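Local coordinates for protein arginine kinase (Anthopleura japonica, PDB 4RF6) that transfers a phosphoryl group from ATP to L-arginine, giving phosphoarginine and ADP, and is built from two tandem phosphagen kinase repeats, at residues A[398-412]-A[427-441]. Residues are numbered along the deposited sequence; the frame is centred on the assembly and turned at random.
Sequences LKDKKTAKGISLYDC and YAGDEECYTLFAPLF
Within the small N-terminal domain of the second phosphagen kinase repeat, the end of helix 392-398, the loop 399-408 and the start of helix 409-418 pack on the turn, the short helix 433-436 and the start of helix 438-448. Phe437 is the central side chain. Its CG lies anti to its own carbonyl carbon (chi1 -51°), and the ring enters the curve of the loop. Leu409 covers one face, with CB 4.3 Å from the centroid of the Phe437 ring in a CH-pi contact. Leu436 CG lies over the opposite face. The carbonyl oxygens of Lys401 and Ile407 meet the ring edge in its plane. Cys412 SG approaches this ring obliquely and the Phe441 ring at its edge. Cys412 SG also lies 3.5 Å from Cys433 SG, a packing contact and not a disulfide.

A polar group borders this core. Thr403 OG1 donates to the syn lone pair of Asp430 OD2 (2.7 Å) and accepts from Ile407 N (3.0 Å). Asp430 OD1 accepts from Cys433 N, a capping bond in the turn that leads into the helix. Ala404 N bonds almost straight to Glu432 OE1 (2.9 Å), from above the carboxylate plane. One water donates to both Asp430 OD2 and Glu432 OE1. At the other end, Tyr427 N donates to Cys412 O (2.9 Å).

The Asp430 carboxylate thus ties the 403-406 turn to the turn that leads into the helix, and Lys405 nearby probably eases the negative charge of the two acids.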
loop_
_atom_site.group_PDB
_atom_site.type_symbol
_atom_site.label_atom_id
_atom_site.label_comp_id
_atom_site.label_asym_id
_atom_site.label_seq_id
_atom_site.Cartn_x
_atom_site.Cartn_y
_atom_site.Cartn_z
ATOM N N LEU A 398 2.335 -30.089 15.416
ATOM C CA LEU A 398 2.646 -29.185 14.302
ATOM C C LEU A 398 2.858 -27.711 14.680
ATOM O O LEU A 398 3.494 -26.969 13.931
ATOM C CB LEU A 398 1.556 -29.280 13.224
ATOM C CG LEU A 398 1.355 -30.648 12.559
ATOM C CD1 LEU A 398 0.182 -30.619 11.594
ATOM C CD2 LEU A 398 2.623 -31.085 11.834
ATOM N N LYS A 399 2.338 -27.292 15.832
ATOM C CA LYS A 399 2.263 -25.865 16.174
ATOM C C LYS A 399 3.600 -25.109 16.187
ATOM O O LYS A 399 3.622 -23.878 16.121
ATOM C CB LYS A 399 1.523 -25.662 17.503
ATOM C CG LYS A 399 2.232 -26.246 18.721
ATOM C CD LYS A 399 1.288 -26.368 19.910
ATOM C CE LYS A 399 2.051 -26.549 21.215
ATOM N NZ LYS A 399 2.721 -25.281 21.640
ATOM N N ASP A 400 4.708 -25.839 16.259
ATOM C CA ASP A 400 6.018 -25.208 16.391
ATOM C C ASP A 400 6.833 -25.269 15.101
ATOM O O ASP A 400 7.852 -24.583 14.959
ATOM C CB ASP A 400 6.789 -25.855 17.539
ATOM C CG ASP A 400 6.133 -25.621 18.887
ATOM O OD1 ASP A 400 5.662 -24.491 19.129
ATOM O OD2 ASP A 400 6.089 -26.572 19.699
ATOM N N LYS A 401 6.380 -26.091 14.162
ATOM C CA LYS A 401 7.054 -26.229 12.876
ATOM C C LYS A 401 6.746 -25.034 11.977
ATOM O O LYS A 401 5.642 -24.490 12.010
ATOM C CB LYS A 401 6.610 -27.514 12.174
ATOM C CG LYS A 401 6.846 -28.785 12.975
ATOM C CD LYS A 401 6.346 -29.994 12.203
ATOM C CE LYS A 401 6.940 -31.284 12.755
ATOM N NZ LYS A 401 6.808 -32.413 11.782
ATOM N N LYS A 402 7.725 -24.630 11.175
ATOM C CA LYS A 402 7.547 -23.508 10.265
ATOM C C LYS A 402 8.207 -23.797 8.927
ATOM O O LYS A 402 9.225 -24.497 8.867
ATOM C CB LYS A 402 8.121 -22.226 10.865
ATOM C CG LYS A 402 7.330 -21.671 12.039
ATOM C CD LYS A 402 7.912 -20.345 12.503
ATOM C CE LYS A 402 6.859 -19.471 13.161
ATOM N NZ LYS A 402 7.419 -18.158 13.578
ATOM N N THR A 403 7.617 -23.267 7.856
ATOM C CA THR A 403 8.161 -23.428 6.514
ATOM C C THR A 403 9.385 -22.537 6.352
ATOM O O THR A 403 9.628 -21.656 7.172
ATOM C CB THR A 403 7.124 -23.042 5.427
ATOM O OG1 THR A 403 7.014 -21.613 5.349
ATOM C CG2 THR A 403 5.763 -23.649 5.743
ATOM N N ALA A 404 10.147 -22.762 5.286
ATOM C CA ALA A 404 11.318 -21.939 4.993
ATOM C C ALA A 404 10.954 -20.463 4.835
ATOM O O ALA A 404 11.782 -19.584 5.090
ATOM C CB ALA A 404 12.014 -22.444 3.740
ATOM N N LYS A 405 9.724 -20.194 4.397
ATOM C CA LYS A 405 9.257 -18.818 4.223
ATOM C C LYS A 405 8.619 -18.239 5.489
ATOM O O LYS A 405 8.109 -17.113 5.478
ATOM C CB LYS A 405 8.298 -18.719 3.034
ATOM C CG LYS A 405 8.957 -19.059 1.699
ATOM C CD LYS A 405 7.963 -19.071 0.547
ATOM C CE LYS A 405 8.637 -19.430 -0.778
ATOM N NZ LYS A 405 9.117 -20.842 -0.809
ATOM N N GLY A 406 8.650 -19.008 6.575
ATOM C CA GLY A 406 8.203 -18.524 7.873
ATOM C C GLY A 406 6.735 -18.759 8.207
ATOM O O GLY A 406 6.206 -18.169 9.159
ATOM N N ILE A 407 6.075 -19.626 7.442
ATOM C CA ILE A 407 4.650 -19.879 7.648
ATOM C C ILE A 407 4.413 -20.912 8.754
ATOM O O ILE A 407 4.966 -22.012 8.710
ATOM C CB ILE A 407 3.953 -20.351 6.346
ATOM C CG1 ILE A 407 4.359 -19.471 5.161
ATOM C CG2 ILE A 407 2.434 -20.337 6.516
ATOM C CD1 ILE A 407 3.961 -17.994 5.322
ATOM N N SER A 408 3.587 -20.563 9.740
ATOM C CA SER A 408 3.248 -21.511 10.800
ATOM C C SER A 408 1.902 -22.179 10.535
ATOM O O SER A 408 1.159 -21.775 9.638
ATOM C CB SER A 408 3.204 -20.819 12.159
ATOM O OG SER A 408 2.059 -19.991 12.259
ATOM N N LEU A 409 1.596 -23.210 11.314
ATOM C CA LEU A 409 0.277 -23.832 11.259
ATOM C C LEU A 409 -0.795 -22.803 11.578
ATOM O O LEU A 409 -1.848 -22.764 10.934
ATOM C CB LEU A 409 0.173 -24.981 12.261
ATOM C CG LEU A 409 -1.198 -25.653 12.318
ATOM C CD1 LEU A 409 -1.438 -26.450 11.054
ATOM C CD2 LEU A 409 -1.337 -26.549 13.545
ATOM N N TYR A 410 -0.532 -21.968 12.580
ATOM C CA TYR A 410 -1.531 -20.998 13.007
ATOM C C TYR A 410 -1.780 -19.960 11.921
ATOM O O TYR A 410 -2.911 -19.495 11.762
ATOM C CB TYR A 410 -1.147 -20.321 14.327
ATOM C CG TYR A 410 -2.342 -20.118 15.239
ATOM C CD1 TYR A 410 -3.407 -19.309 14.850
ATOM C CD2 TYR A 410 -2.406 -20.738 16.477
ATOM C CE1 TYR A 410 -4.506 -19.126 15.672
ATOM C CE2 TYR A 410 -3.498 -20.559 17.312
ATOM C CZ TYR A 410 -4.542 -19.755 16.904
ATOM O OH TYR A 410 -5.629 -19.575 17.729
ATOM N N ASP A 411 -0.733 -19.597 11.177
ATOM C CA ASP A 411 -0.910 -18.760 9.991
ATOM C C ASP A 411 -1.951 -19.392 9.068
ATOM O O ASP A 411 -2.866 -18.718 8.584
ATOM C CB ASP A 411 0.411 -18.597 9.223
ATOM C CG ASP A 411 1.394 -17.689 9.932
ATOM O OD1 ASP A 411 0.939 -16.812 10.695
ATOM O OD2 ASP A 411 2.616 -17.849 9.718
ATOM N N CYS A 412 -1.812 -20.695 8.838
ATOM C CA CYS A 412 -2.679 -21.402 7.894
ATOM C C CYS A 412 -4.126 -21.497 8.357
ATOM O O CYS A 412 -5.047 -21.428 7.546
ATOM C CB CYS A 412 -2.142 -22.807 7.627
ATOM S SG CYS A 412 -0.600 -22.822 6.701
ATOM N N TYR A 427 -5.842 -21.957 4.828
ATOM C CA TYR A 427 -5.180 -21.422 3.651
ATOM C C TYR A 427 -3.719 -21.825 3.729
ATOM O O TYR A 427 -3.171 -21.914 4.820
ATOM C CB TYR A 427 -5.308 -19.900 3.624
ATOM C CG TYR A 427 -6.707 -19.403 3.337
ATOM C CD1 TYR A 427 -7.661 -19.305 4.348
ATOM C CD2 TYR A 427 -7.072 -19.032 2.058
ATOM C CE1 TYR A 427 -8.949 -18.844 4.077
ATOM C CE2 TYR A 427 -8.343 -18.569 1.781
ATOM C CZ TYR A 427 -9.277 -18.479 2.782
ATOM O OH TYR A 427 -10.540 -18.013 2.476
ATOM N N ALA A 428 -3.090 -22.086 2.585
ATOM C CA ALA A 428 -1.652 -22.367 2.563
ATOM C C ALA A 428 -0.879 -21.084 2.262
ATOM O O ALA A 428 -1.216 -20.366 1.316
ATOM C CB ALA A 428 -1.337 -23.436 1.516
ATOM N N GLY A 429 0.150 -20.787 3.056
ATOM C CA GLY A 429 0.955 -19.597 2.831
ATOM C C GLY A 429 2.012 -19.836 1.765
ATOM O O GLY A 429 2.525 -18.894 1.152
ATOM N N ASP A 430 2.345 -21.105 1.547
ATOM C CA ASP A 430 3.309 -21.482 0.517
ATOM C C ASP A 430 3.176 -22.960 0.172
ATOM O O ASP A 430 2.429 -23.685 0.835
ATOM C CB ASP A 430 4.755 -21.121 0.930
ATOM C CG ASP A 430 5.216 -21.815 2.220
ATOM O OD1 ASP A 430 4.675 -22.875 2.595
ATOM O OD2 ASP A 430 6.155 -21.294 2.860
ATOM N N GLU A 431 3.896 -23.404 -0.859
ATOM C CA GLU A 431 3.864 -24.811 -1.279
ATOM C C GLU A 431 4.217 -25.762 -0.142
ATOM O O GLU A 431 3.616 -26.830 0.001
ATOM C CB GLU A 431 4.829 -25.039 -2.452
ATOM C CG GLU A 431 5.137 -26.525 -2.735
ATOM C CD GLU A 431 5.799 -26.731 -4.087
ATOM O OE1 GLU A 431 6.182 -27.879 -4.401
ATOM O OE2 GLU A 431 5.923 -25.741 -4.840
ATOM N N GLU A 432 5.183 -25.364 0.679
ATOM C CA GLU A 432 5.695 -26.235 1.739
ATOM C C GLU A 432 4.620 -26.599 2.764
ATOM O O GLU A 432 4.647 -27.688 3.354
ATOM C CB GLU A 432 6.894 -25.585 2.437
ATOM C CG GLU A 432 7.617 -26.534 3.398
ATOM C CD GLU A 432 8.885 -25.941 3.983
ATOM O OE1 GLU A 432 9.340 -24.894 3.470
ATOM O OE2 GLU A 432 9.420 -26.531 4.952
ATOM N N CYS A 433 3.667 -25.691 2.968
ATOM C CA CYS A 433 2.549 -25.935 3.877
ATOM C C CYS A 433 1.817 -27.247 3.594
ATOM O O CYS A 433 1.403 -27.947 4.522
ATOM C CB CYS A 433 1.547 -24.784 3.800
ATOM S SG CYS A 433 2.115 -23.253 4.586
ATOM N N TYR A 434 1.637 -27.565 2.314
ATOM C CA TYR A 434 0.899 -28.767 1.927
ATOM C C TYR A 434 1.657 -30.036 2.302
ATOM O O TYR A 434 1.065 -31.103 2.414
ATOM C CB TYR A 434 0.589 -28.769 0.426
ATOM C CG TYR A 434 -0.558 -27.870 0.037
ATOM C CD1 TYR A 434 -1.879 -28.250 0.281
ATOM C CD2 TYR A 434 -0.328 -26.646 -0.573
ATOM C CE1 TYR A 434 -2.937 -27.429 -0.068
ATOM C CE2 TYR A 434 -1.385 -25.815 -0.937
ATOM C CZ TYR A 434 -2.681 -26.213 -0.678
ATOM O OH TYR A 434 -3.725 -25.388 -1.030
ATOM N N THR A 435 2.968 -29.914 2.485
ATOM C CA THR A 435 3.785 -31.052 2.902
ATOM C C THR A 435 4.072 -31.016 4.400
ATOM O O THR A 435 3.911 -32.019 5.095
ATOM C CB THR A 435 5.108 -31.119 2.146
ATOM O OG1 THR A 435 4.856 -31.323 0.748
ATOM C CG2 THR A 435 5.948 -32.277 2.660
ATOM N N LEU A 436 4.497 -29.858 4.895
ATOM C CA LEU A 436 4.864 -29.733 6.300
ATOM C C LEU A 436 3.654 -29.891 7.209
ATOM O O LEU A 436 3.754 -30.485 8.281
ATOM C CB LEU A 436 5.561 -28.395 6.565
ATOM C CG LEU A 436 6.066 -28.147 7.987
ATOM C CD1 LEU A 436 6.891 -29.321 8.467
ATOM C CD2 LEU A 436 6.895 -26.873 8.050
ATOM N N PHE A 437 2.505 -29.379 6.778
ATOM C CA PHE A 437 1.290 -29.525 7.573
ATOM C C PHE A 437 0.314 -30.506 6.919
ATOM O O PHE A 437 -0.896 -30.423 7.118
ATOM C CB PHE A 437 0.639 -28.158 7.818
ATOM C CG PHE A 437 1.598 -27.121 8.352
ATOM C CD1 PHE A 437 2.226 -27.307 9.576
ATOM C CD2 PHE A 437 1.870 -25.964 7.628
ATOM C CE1 PHE A 437 3.115 -26.357 10.075
ATOM C CE2 PHE A 437 2.754 -25.011 8.111
ATOM C CZ PHE A 437 3.382 -25.207 9.338
ATOM N N ALA A 438 0.861 -31.450 6.157
ATOM C CA ALA A 438 0.071 -32.501 5.506
ATOM C C ALA A 438 -0.944 -33.231 6.395
ATOM O O ALA A 438 -2.063 -33.492 5.938
ATOM C CB ALA A 438 0.981 -33.514 4.786
ATOM N N PRO A 439 -0.568 -33.584 7.651
ATOM C CA PRO A 439 -1.566 -34.259 8.488
ATOM C C PRO A 439 -2.876 -33.483 8.596
ATOM O O PRO A 439 -3.921 -34.103 8.816
ATOM C CB PRO A 439 -0.875 -34.342 9.849
ATOM C CG PRO A 439 0.561 -34.486 9.503
ATOM C CD PRO A 439 0.757 -33.580 8.303
ATOM N N LEU A 440 -2.831 -32.162 8.425
ATOM C CA LEU A 440 -4.059 -31.370 8.378
ATOM C C LEU A 440 -4.562 -31.163 6.948
ATOM O O LEU A 440 -5.741 -31.395 6.657
ATOM C CB LEU A 440 -3.872 -30.005 9.052
ATOM C CG LEU A 440 -5.146 -29.154 8.985
ATOM C CD1 LEU A 440 -6.258 -29.865 9.732
ATOM C CD2 LEU A 440 -4.958 -27.740 9.521
ATOM N N PHE A 441 -3.670 -30.713 6.064
ATOM C CA PHE A 441 -4.045 -30.386 4.690
ATOM C C PHE A 441 -4.560 -31.588 3.887
ATOM O O PHE A 441 -5.497 -31.442 3.100
ATOM C CB PHE A 441 -2.881 -29.715 3.948
ATOM C CG PHE A 441 -2.769 -28.230 4.195
ATOM C CD1 PHE A 441 -1.979 -27.741 5.229
ATOM C CD2 PHE A 441 -3.443 -27.324 3.377
ATOM C CE1 PHE A 441 -1.870 -26.380 5.460
ATOM C CE2 PHE A 441 -3.341 -25.962 3.596
ATOM C CZ PHE A 441 -2.548 -25.487 4.642
HETATM O O HOH W 1 4.979 -33.173 8.997
HETATM O O HOH W 2 11.433 -25.547 6.437
HETATM O O HOH W 3 7.128 -23.397 -0.265
HETATM O O HOH W 4 8.665 -22.550 2.029
#